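Local atomic coordinates of salt-tolerant glutaminase (Micrococcus luteus, PDB entry 3AGD), a protein that probably hydrolyses L-glutamine to L-glutamate and ammonium. Residues T61-S66 / W154-S159. Numbering follows the deposited sequence.
Sequences TIQSAS and WETYES
Thr156, on the helix 154-161, reaches tip to tip toward Thr61. Starting at its CB, the first thing met is the methyl of Thr61, with CG2 of that residue 3.9 Å from Thr156 CB. One branch, Thr156 OG1, sits beside the backbone N (chi1 -63°) and lies 3.7 Å from Thr61 CG2, a van der Waals touch. That leaves the other branch, Thr156 CG2, anti to the backbone N, where it touches both Thr61 CG2 (3.9 Å) and Gln63 NE2 (4.0 Å). The hydroxyl of Thr61 serves its own segment instead. Gln63 bends at chi2 (-57°), and its NE2 gives a nearly straight hydrogen bond of 2.9 Å to Thr61 OG1, which lies almost in the amide plane. That bond helps to fix the rotation of the amide whose nitrogen meets the Thr156 methyl. Gln63 also touches Cys195 and Val261, both L-glutamate-binding residues, and the next residue, Ser64, binds L-glutamate too, which places this small buried patch next to the L-glutamate site, probably as part of its second shell. It joins the loop, with its 3-10 segment 64-66, between strand 60-61 and helix 67-78 to helix 154-161, with Val30 of helix 29-32 packed against Thr156 and helix 184-195 against Gln63.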
ATOM      1  N   THR A  61      13.717 -25.876   4.047  1.00 16.55           N
ATOM      2  CA  THR A  61      14.691 -24.859   3.679  1.00 15.75           C
ATOM      3  C   THR A  61      13.968 -23.677   3.037  1.00 15.59           C
ATOM      4  O   THR A  61      13.159 -23.842   2.120  1.00 13.39           O
ATOM      5  CB  THR A  61      15.758 -25.430   2.734  1.00 17.11           C
ATOM      6  OG1 THR A  61      15.128 -26.029   1.595  1.00 17.09           O
ATOM      7  CG2 THR A  61      16.574 -26.488   3.465  1.00 17.36           C
ATOM      8  N   ILE A  62      14.264 -22.489   3.548  1.00 13.05           N
ATOM      9  CA  ILE A  62      13.645 -21.255   3.098  1.00 14.10           C
ATOM     10  C   ILE A  62      13.940 -20.902   1.646  1.00 16.33           C
ATOM     11  O   ILE A  62      13.156 -20.205   0.997  1.00 18.74           O
ATOM     12  CB  ILE A  62      14.075 -20.085   4.027  1.00 13.01           C
ATOM     13  CG1 ILE A  62      13.315 -18.811   3.677  1.00 12.98           C
ATOM     14  CG2 ILE A  62      15.568 -19.852   3.910  1.00 12.57           C
ATOM     15  CD1 ILE A  62      13.566 -17.685   4.672  1.00 13.04           C
ATOM     16  N   GLN A  63      15.064 -21.388   1.134  1.00 18.99           N
ATOM     17  CA  GLN A  63      15.454 -21.112  -0.244  1.00 18.68           C
ATOM     18  C   GLN A  63      15.348 -19.616  -0.580  1.00 17.97           C
ATOM     19  O   GLN A  63      15.776 -18.775   0.214  1.00 18.37           O
ATOM     20  CB  GLN A  63      14.603 -21.947  -1.207  1.00 16.52           C
ATOM     21  CG  GLN A  63      14.821 -23.471  -1.092  1.00 13.25           C
ATOM     22  CD  GLN A  63      16.271 -23.882  -1.310  1.00 16.16           C
ATOM     23  OE1 GLN A  63      16.964 -23.318  -2.156  1.00 20.80           O
ATOM     24  NE2 GLN A  63      16.731 -24.878  -0.556  1.00 13.19           N
ATOM     25  N   SER A  64      14.776 -19.284  -1.737  1.00 15.81           N
ATOM     26  CA  SER A  64      14.659 -17.888  -2.168  1.00 15.72           C
ATOM     27  C   SER A  64      13.905 -16.933  -1.246  1.00 16.77           C
ATOM     28  O   SER A  64      14.048 -15.710  -1.374  1.00 15.20           O
ATOM     29  CB  SER A  64      14.052 -17.810  -3.570  1.00 17.16           C
ATOM     30  OG  SER A  64      15.007 -18.180  -4.547  1.00 20.27           O
ATOM     31  N   ALA A  65      13.105 -17.466  -0.330  1.00 15.71           N
ATOM     32  CA  ALA A  65      12.380 -16.599   0.596  1.00 16.13           C
ATOM     33  C   ALA A  65      13.370 -15.993   1.592  1.00 16.09           C
ATOM     34  O   ALA A  65      12.990 -15.255   2.497  1.00 19.72           O
ATOM     35  CB  ALA A  65      11.295 -17.377   1.327  1.00 16.84           C
ATOM     36  N   SER A  66      14.645 -16.311   1.407  1.00 14.20           N
ATOM     37  CA  SER A  66      15.704 -15.783   2.261  1.00 16.16           C
ATOM     38  C   SER A  66      16.156 -14.440   1.703  1.00 15.89           C
ATOM     39  O   SER A  66      16.654 -13.582   2.429  1.00 17.42           O
ATOM     40  CB  SER A  66      16.905 -16.725   2.252  1.00 15.79           C
ATOM     41  OG  SER A  66      17.560 -16.679   0.992  1.00 14.35           O
ATOM     42  N   TRP A 154      22.498 -28.761   6.307  1.00 22.69           N
ATOM     43  CA  TRP A 154      23.691 -29.082   5.533  1.00 22.55           C
ATOM     44  C   TRP A 154      23.523 -30.191   4.507  1.00 23.16           C
ATOM     45  O   TRP A 154      24.254 -30.242   3.520  1.00 23.02           O
ATOM     46  CB  TRP A 154      24.849 -29.376   6.490  1.00 20.64           C
ATOM     47  CG  TRP A 154      25.155 -28.159   7.306  1.00 18.74           C
ATOM     48  CD1 TRP A 154      24.875 -27.958   8.630  1.00 20.61           C
ATOM     49  CD2 TRP A 154      25.681 -26.922   6.816  1.00 14.35           C
ATOM     50  NE1 TRP A 154      25.189 -26.666   8.990  1.00 18.03           N
ATOM     51  CE2 TRP A 154      25.684 -26.011   7.892  1.00 15.30           C
ATOM     52  CE3 TRP A 154      26.145 -26.493   5.564  1.00 19.66           C
ATOM     53  CZ2 TRP A 154      26.133 -24.698   7.757  1.00 16.46           C
ATOM     54  CZ3 TRP A 154      26.591 -25.183   5.430  1.00 17.77           C
ATOM     55  CH2 TRP A 154      26.581 -24.303   6.522  1.00 16.49           C
ATOM     56  N   GLU A 155      22.551 -31.066   4.722  1.00 23.88           N
ATOM     57  CA  GLU A 155      22.303 -32.140   3.770  1.00 24.54           C
ATOM     58  C   GLU A 155      21.802 -31.497   2.476  1.00 23.59           C
ATOM     59  O   GLU A 155      22.226 -31.866   1.376  1.00 22.60           O
ATOM     60  CB  GLU A 155      21.251 -33.099   4.320  1.00 27.40           C
ATOM     61  CG  GLU A 155      21.001 -34.313   3.446  1.00 38.93           C
ATOM     62  CD  GLU A 155      19.948 -35.241   4.027  1.00 46.97           C
ATOM     63  OE1 GLU A 155      20.072 -35.610   5.215  1.00 53.70           O
ATOM     64  OE2 GLU A 155      19.000 -35.605   3.299  1.00 46.30           O
ATOM     65  N   THR A 156      20.897 -30.531   2.610  1.00 21.11           N
ATOM     66  CA  THR A 156      20.367 -29.840   1.439  1.00 22.19           C
ATOM     67  C   THR A 156      21.500 -29.049   0.790  1.00 21.00           C
ATOM     68  O   THR A 156      21.644 -29.050  -0.431  1.00 21.24           O
ATOM     69  CB  THR A 156      19.223 -28.876   1.818  1.00 22.20           C
ATOM     70  OG1 THR A 156      18.134 -29.626   2.366  1.00 23.64           O
ATOM     71  CG2 THR A 156      18.739 -28.104   0.587  1.00 20.23           C
ATOM     72  N   TYR A 157      22.306 -28.388   1.618  1.00 18.60           N
ATOM     73  CA  TYR A 157      23.437 -27.599   1.137  1.00 22.12           C
ATOM     74  C   TYR A 157      24.379 -28.427   0.260  1.00 26.70           C
ATOM     75  O   TYR A 157      24.638 -28.071  -0.892  1.00 26.43           O
ATOM     76  CB  TYR A 157      24.219 -27.036   2.325  1.00 19.36           C
ATOM     77  CG  TYR A 157      25.563 -26.433   1.970  1.00 21.41           C
ATOM     78  CD1 TYR A 157      25.663 -25.115   1.520  1.00 18.80           C
ATOM     79  CD2 TYR A 157      26.740 -27.177   2.104  1.00 22.90           C
ATOM     80  CE1 TYR A 157      26.895 -24.551   1.220  1.00 18.86           C
ATOM     81  CE2 TYR A 157      27.980 -26.623   1.804  1.00 21.61           C
ATOM     82  CZ  TYR A 157      28.048 -25.308   1.364  1.00 24.70           C
ATOM     83  OH  TYR A 157      29.269 -24.742   1.086  1.00 28.92           O
ATOM     84  N   GLU A 158      24.901 -29.521   0.810  1.00 29.32           N
ATOM     85  CA  GLU A 158      25.818 -30.380   0.066  1.00 29.63           C
ATOM     86  C   GLU A 158      25.161 -30.836  -1.228  1.00 25.16           C
ATOM     87  O   GLU A 158      25.755 -30.771  -2.296  1.00 23.90           O
ATOM     88  CB  GLU A 158      26.211 -31.606   0.898  1.00 35.98           C
ATOM     89  CG  GLU A 158      26.986 -31.309   2.175  1.00 48.94           C
ATOM     90  CD  GLU A 158      28.302 -30.582   1.926  1.00 60.54           C
ATOM     91  OE1 GLU A 158      28.819 -30.645   0.790  1.00 63.08           O
ATOM     92  OE2 GLU A 158      28.826 -29.958   2.876  1.00 63.78           O
ATOM     93  N   SER A 159      23.923 -31.293  -1.122  1.00 24.38           N
ATOM     94  CA  SER A 159      23.183 -31.756  -2.283  1.00 26.06           C
ATOM     95  C   SER A 159      23.142 -30.692  -3.389  1.00 27.82           C
ATOM     96  O   SER A 159      23.477 -30.967  -4.542  1.00 26.30           O
ATOM     97  CB  SER A 159      21.762 -32.131  -1.859  1.00 29.45           C
ATOM     98  OG  SER A 159      21.014 -32.637  -2.946  1.00 37.52           O
TER